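Side-chain contacts in phospholyase (PDB 5G4I), which acts as a pyridoxal-phosphate-dependent phospholyase that splits ethanolamine phosphate, although it is built on the fold of class III transaminases: residues 75-80 and 318-323; 69-74 and 326-331. One frame throughout, in Å; residues are numbered along the deposited sequence.

Contact 1 of 2, residues 75-80 and 318-323; sequences ADAIYQ and SSAAGL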
loop_
_atom_site.group_PDB
_atom_site.type_symbol
_atom_site.label_atom_id
_atom_site.label_comp_id
_atom_site.label_asym_id
_atom_site.label_seq_id
_atom_site.Cartn_x
_atom_site.Cartn_y
_atom_site.Cartn_z
ATOM N N ALA A 75 0.989 -20.861 5.141
ATOM C CA ALA A 75 -0.393 -21.026 4.732
ATOM C C ALA A 75 -1.300 -21.368 5.943
ATOM O O ALA A 75 -2.385 -20.787 6.099
ATOM C CB ALA A 75 -0.520 -22.143 3.703
ATOM N N ASP A 76 -0.836 -22.300 6.798
ATOM C CA ASP A 76 -1.602 -22.709 7.983
ATOM C C ASP A 76 -1.790 -21.536 8.946
ATOM O O ASP A 76 -2.888 -21.314 9.546
ATOM C CB ASP A 76 -0.903 -23.889 8.690
ATOM C CG ASP A 76 -1.029 -25.151 7.916
ATOM O OD1 ASP A 76 -1.822 -25.315 6.968
ATOM O OD2 ASP A 76 -0.305 -26.079 8.258
ATOM N N ALA A 77 -0.724 -20.723 9.174
ATOM C CA ALA A 77 -0.833 -19.611 10.109
ATOM C C ALA A 77 -1.869 -18.576 9.629
ATOM O O ALA A 77 -2.699 -18.040 10.431
ATOM C CB ALA A 77 0.527 -18.921 10.314
ATOM N N ILE A 78 -1.834 -18.238 8.348
ATOM C CA ILE A 78 -2.800 -17.316 7.776
ATOM C C ILE A 78 -4.266 -17.816 7.873
ATOM O O ILE A 78 -5.192 -17.128 8.321
ATOM C CB ILE A 78 -2.410 -16.994 6.284
ATOM C CG1 ILE A 78 -1.133 -16.110 6.259
ATOM C CG2 ILE A 78 -3.561 -16.378 5.519
ATOM C CD1 ILE A 78 -0.487 -15.944 4.836
ATOM N N TYR A 79 -4.466 -19.078 7.456
ATOM C CA TYR A 79 -5.807 -19.676 7.479
ATOM C C TYR A 79 -6.382 -19.771 8.911
ATOM O O TYR A 79 -7.562 -19.390 9.171
ATOM C CB TYR A 79 -5.742 -21.083 6.868
ATOM C CG TYR A 79 -7.117 -21.773 6.780
ATOM C CD1 TYR A 79 -8.140 -21.273 5.991
ATOM C CD2 TYR A 79 -7.335 -22.938 7.469
ATOM C CE1 TYR A 79 -9.370 -21.923 5.832
ATOM C CE2 TYR A 79 -8.575 -23.558 7.416
ATOM C CZ TYR A 79 -9.563 -23.043 6.589
ATOM O OH TYR A 79 -10.847 -23.657 6.462
ATOM N N GLN A 80 -5.568 -20.237 9.890
ATOM C CA GLN A 80 -6.054 -20.320 11.290
ATOM C C GLN A 80 -6.483 -18.953 11.803
ATOM O O GLN A 80 -7.548 -18.828 12.457
ATOM C CB GLN A 80 -5.049 -20.998 12.231
ATOM C CG GLN A 80 -4.898 -22.470 11.825
ATOM C CD GLN A 80 -3.711 -23.247 12.334
ATOM O OE1 GLN A 80 -3.251 -22.972 13.381
ATOM N NE2 GLN A 80 -3.322 -24.324 11.625
ATOM N N SER A 318 -2.092 -10.433 8.496
ATOM C CA SER A 318 -0.766 -9.952 8.110
ATOM C C SER A 318 0.296 -10.234 9.195
ATOM O O SER A 318 1.399 -10.697 8.862
ATOM C CB SER A 318 -0.810 -8.435 7.815
ATOM O OG SER A 318 -1.566 -8.166 6.626
ATOM N N SER A 319 -0.066 -9.987 10.452
ATOM C CA SER A 319 0.862 -10.255 11.573
ATOM C C SER A 319 1.184 -11.743 11.659
ATOM O O SER A 319 2.356 -12.114 11.900
ATOM C CB SER A 319 0.258 -9.723 12.863
ATOM O OG SER A 319 -0.003 -8.297 12.805
ATOM N N ALA A 320 0.181 -12.617 11.519
ATOM C CA ALA A 320 0.389 -14.101 11.527
ATOM C C ALA A 320 1.349 -14.513 10.405
ATOM O O ALA A 320 2.251 -15.363 10.581
ATOM C CB ALA A 320 -0.957 -14.838 11.481
ATOM N N ALA A 321 1.149 -13.965 9.167
ATOM C CA ALA A 321 2.029 -14.222 8.043
ATOM C C ALA A 321 3.501 -13.834 8.319
ATOM O O ALA A 321 4.454 -14.633 8.117
ATOM C CB ALA A 321 1.550 -13.485 6.827
ATOM N N GLY A 322 3.665 -12.595 8.849
ATOM C CA GLY A 322 5.034 -12.151 9.117
ATOM C C GLY A 322 5.715 -12.938 10.255
ATOM O O GLY A 322 6.929 -13.238 10.155
ATOM N N LEU A 323 4.931 -13.329 11.289
ATOM C CA LEU A 323 5.512 -14.140 12.382
ATOM C C LEU A 323 5.943 -15.515 11.832
ATOM O O LEU A 323 7.012 -16.031 12.208
ATOM C CB LEU A 323 4.469 -14.291 13.498
ATOM C CG LEU A 323 4.351 -13.236 14.557
ATOM C CD1 LEU A 323 2.955 -13.409 15.250
ATOM C CD2 LEU A 323 5.577 -13.407 15.538
#

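Contact 2 of 2, residues 69-74 and 326-331; sequences HANPAV and LRYMDQ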
loop_
_atom_site.group_PDB
_atom_site.type_symbol
_atom_site.label_atom_id
_atom_site.label_comp_id
_atom_site.label_asym_id
_atom_site.label_seq_id
_atom_site.Cartn_x
_atom_site.Cartn_y
_atom_site.Cartn_z
ATOM N N HIS A 69 8.016 -21.371 -2.305
ATOM C CA HIS A 69 6.659 -21.455 -2.831
ATOM C C HIS A 69 5.764 -22.461 -2.070
ATOM O O HIS A 69 6.216 -23.582 -1.737
ATOM C CB HIS A 69 6.709 -21.882 -4.327
ATOM C CG HIS A 69 7.459 -20.927 -5.179
ATOM N ND1 HIS A 69 6.966 -19.691 -5.523
ATOM C CD2 HIS A 69 8.702 -21.001 -5.747
ATOM C CE1 HIS A 69 7.866 -19.058 -6.266
ATOM N NE2 HIS A 69 8.928 -19.841 -6.419
ATOM N N ALA A 70 4.517 -22.022 -1.786
ATOM C CA ALA A 70 3.555 -22.892 -1.104
ATOM C C ALA A 70 3.934 -23.404 0.286
ATOM O O ALA A 70 3.508 -24.447 0.732
ATOM C CB ALA A 70 3.107 -24.086 -2.049
ATOM N N ASN A 71 4.790 -22.606 0.972
ATOM C CA ASN A 71 5.243 -22.989 2.277
ATOM C C ASN A 71 4.026 -23.275 3.178
ATOM O O ASN A 71 3.144 -22.387 3.413
ATOM C CB ASN A 71 6.131 -21.873 2.917
ATOM C CG ASN A 71 6.656 -22.246 4.273
ATOM O OD1 ASN A 71 5.851 -22.426 5.250
ATOM N ND2 ASN A 71 8.005 -22.365 4.389
ATOM N N PRO A 72 3.954 -24.502 3.740
ATOM C CA PRO A 72 2.732 -24.836 4.474
ATOM C C PRO A 72 2.593 -24.261 5.848
ATOM O O PRO A 72 1.436 -24.083 6.331
ATOM C CB PRO A 72 2.723 -26.392 4.476
ATOM C CG PRO A 72 4.176 -26.769 4.327
ATOM C CD PRO A 72 4.815 -25.680 3.470
ATOM N N ALA A 73 3.690 -23.973 6.520
ATOM C CA ALA A 73 3.581 -23.271 7.803
ATOM C C ALA A 73 3.016 -21.869 7.657
ATOM O O ALA A 73 2.196 -21.383 8.517
ATOM C CB ALA A 73 4.934 -23.155 8.453
ATOM N N VAL A 74 3.423 -21.146 6.599
ATOM C CA VAL A 74 2.825 -19.833 6.368
ATOM C C VAL A 74 1.333 -19.906 5.998
ATOM O O VAL A 74 0.499 -19.197 6.530
ATOM C CB VAL A 74 3.625 -19.019 5.264
ATOM C CG1 VAL A 74 2.976 -17.667 5.009
ATOM C CG2 VAL A 74 5.072 -18.811 5.694
ATOM N N LEU A 326 9.346 -15.284 9.962
ATOM C CA LEU A 326 10.478 -15.207 10.858
ATOM C C LEU A 326 10.726 -16.504 11.614
ATOM O O LEU A 326 11.881 -16.952 11.738
ATOM C CB LEU A 326 10.295 -14.057 11.871
ATOM C CG LEU A 326 10.449 -12.598 11.405
ATOM C CD1 LEU A 326 10.049 -11.599 12.531
ATOM C CD2 LEU A 326 11.837 -12.336 10.859
ATOM N N ARG A 327 9.640 -17.159 12.057
ATOM C CA ARG A 327 9.792 -18.427 12.796
ATOM C C ARG A 327 10.463 -19.497 11.888
ATOM O O ARG A 327 11.338 -20.263 12.315
ATOM C CB ARG A 327 8.477 -18.932 13.383
ATOM C CG ARG A 327 8.700 -20.311 14.003
ATOM N N TYR A 328 10.000 -19.627 10.625
ATOM C CA TYR A 328 10.548 -20.594 9.717
ATOM C C TYR A 328 11.970 -20.354 9.365
ATOM O O TYR A 328 12.855 -21.265 9.425
ATOM C CB TYR A 328 9.671 -20.744 8.427
ATOM C CG TYR A 328 10.036 -21.895 7.563
ATOM C CD1 TYR A 328 11.042 -21.805 6.569
ATOM C CD2 TYR A 328 9.324 -23.111 7.692
ATOM C CE1 TYR A 328 11.376 -22.916 5.815
ATOM C CE2 TYR A 328 9.682 -24.212 6.925
ATOM C CZ TYR A 328 10.685 -24.079 6.004
ATOM O OH TYR A 328 11.074 -25.179 5.168
ATOM N N MET A 329 12.312 -19.075 9.084
ATOM C CA MET A 329 13.723 -18.799 8.771
ATOM C C MET A 329 14.665 -19.080 9.976
ATOM O O MET A 329 15.815 -19.520 9.770
ATOM C CB MET A 329 13.957 -17.345 8.078
ATOM C CG MET A 329 13.862 -16.244 9.004
ATOM S SD MET A 329 14.414 -14.713 8.022
ATOM C CE MET A 329 16.177 -14.872 8.074
ATOM N N ASP A 330 14.165 -18.782 11.209
ATOM C CA ASP A 330 14.943 -19.072 12.425
ATOM C C ASP A 330 15.103 -20.614 12.545
ATOM O O ASP A 330 16.246 -21.103 12.797
ATOM C CB ASP A 330 14.271 -18.441 13.657
ATOM C CG ASP A 330 14.434 -16.883 13.760
ATOM O OD1 ASP A 330 15.155 -16.254 13.016
ATOM O OD2 ASP A 330 13.694 -16.357 14.683
ATOM N N GLN A 331 13.984 -21.361 12.539
ATOM C CA GLN A 331 14.031 -22.838 12.783
ATOM C C GLN A 331 14.890 -23.559 11.811
ATOM O O GLN A 331 15.618 -24.525 12.178
ATOM C CB GLN A 331 12.603 -23.384 12.659
ATOM C CG GLN A 331 11.734 -23.054 13.880
ATOM C CD GLN A 331 10.279 -23.561 13.726
ATOM O OE1 GLN A 331 9.520 -23.553 14.695
ATOM N NE2 GLN A 331 9.883 -23.976 12.496
#

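Contact 1 of 2, residues 75-80 and 318-323
A77 and A320 set two helices against each other at very close range, with alpha carbons only 5.8 Å apart (A77 CA to A320 CA). This is close helix-helix packing through alanines, between helices 72-82 and 316-331 of a class III aminotransferase-family chain, next to the second subunit and away from the pyridoxal phosphate site. It is a compact example of how small side chains let two helix backbones come close. Each methyl packs less on its counterpart than on the opposite peptide group: A320 CB lies 3.8 Å from A77 O, A77 CB lies 4.0 Å from A320 O, and the two CB atoms themselves are 4.5 Å apart. The next residue, I78, adds the tightest apolar touch. Its CG1 lies anti to the carbonyl carbon (chi1 -71°), and the branch then runs out extended to CD1, so that it passes alongside A321 instead of meeting it head-on. A321 CB is accordingly 3.8 Å from I78 CG1 and equally 3.8 Å from I78 CD1. I78, A320 and A321 are buried, A77 partly exposed.

The other faces of helix 72-82 are a contrast. Q80 is exposed, and the partly exposed D76 and Y79 are turned from helix 316-331 toward the dimer partner: D76 OD1 is hydrogen-bonded to Y79 OH of the second subunit, and the two Y79 rings of the dimer meet. The dimer face is mixed, since I78 and A75 pack on L82 and L83 of the second subunit.

No hydrogen bond joins 75-80 to 318-323, and the hydroxyls of S318 and S319 find their partners elsewhere. Cohesion between these two segments therefore rests on dispersion forces and on the fit of alanine methyls against carbonyl oxygens, and of one isoleucine branch against an alanine methyl.

Contact 2 of 2, residues 69-74 and 326-331
N71 reaches Y328 from the N-cap of helix 72-82, and the meeting is an amide-aromatic (N-H to pi) contact in which the capping residue also packs on a ring face. The two side chains approach from opposite directions, their planes 86° apart, so the amide stands upright on the ring. ND2 is the atom that touches: it sits above the ring centre, 3.4 Å from its plane, and so nearly equidistant from all six carbons, with Y328 CE2 at 3.6 Å. Y328 gets there by placing CG anti to its backbone N (chi1 -169°), which sends the ring off helix 316-331 toward the start of helix 72-82.

What fixes the amide's rotation is its two hydrogen bonds. OD1 caps the helix by accepting from V74 N, 3.1 Å from N71 OD1 and fairly straight at 162°, the donor lying tilted from the carbonyl plane. ND2 gives a hydrogen bond to the carbonyl oxygen of V67, in the preceding loop, and that bond is its main polar tie; one N-H serves V67 O while the other is directed at the face of the ring. V67 also packs against both Y328 and V74, so it touches both sides of the contact. Beyond the amide, the methyl of A73 comes obliquely to the ring, with A73 CB 4.5 Å from Y328 CD2.

Read from the N terminus, the chain lays down strands 41-45, 48-51 and 56-59 before entering helix 72-82. Segments 69-74 and 75-80 supply the first halves of contact 2 and contact 1 in turn. Some 240 residues follow, containing the whole seven-stranded sheet bordered by 113-117 and 171-174, before the chain comes back as helix 316-331. Its early turns close contact 1 and its last turns close contact 2, so the first loop nests inside the second. The centres are about 10 Å apart, and together they pin helix 72-82 along helix 316-331 beside the second subunit. The chain then goes on to strands 359-365 to 410-413, which share a sheet with its opening strands.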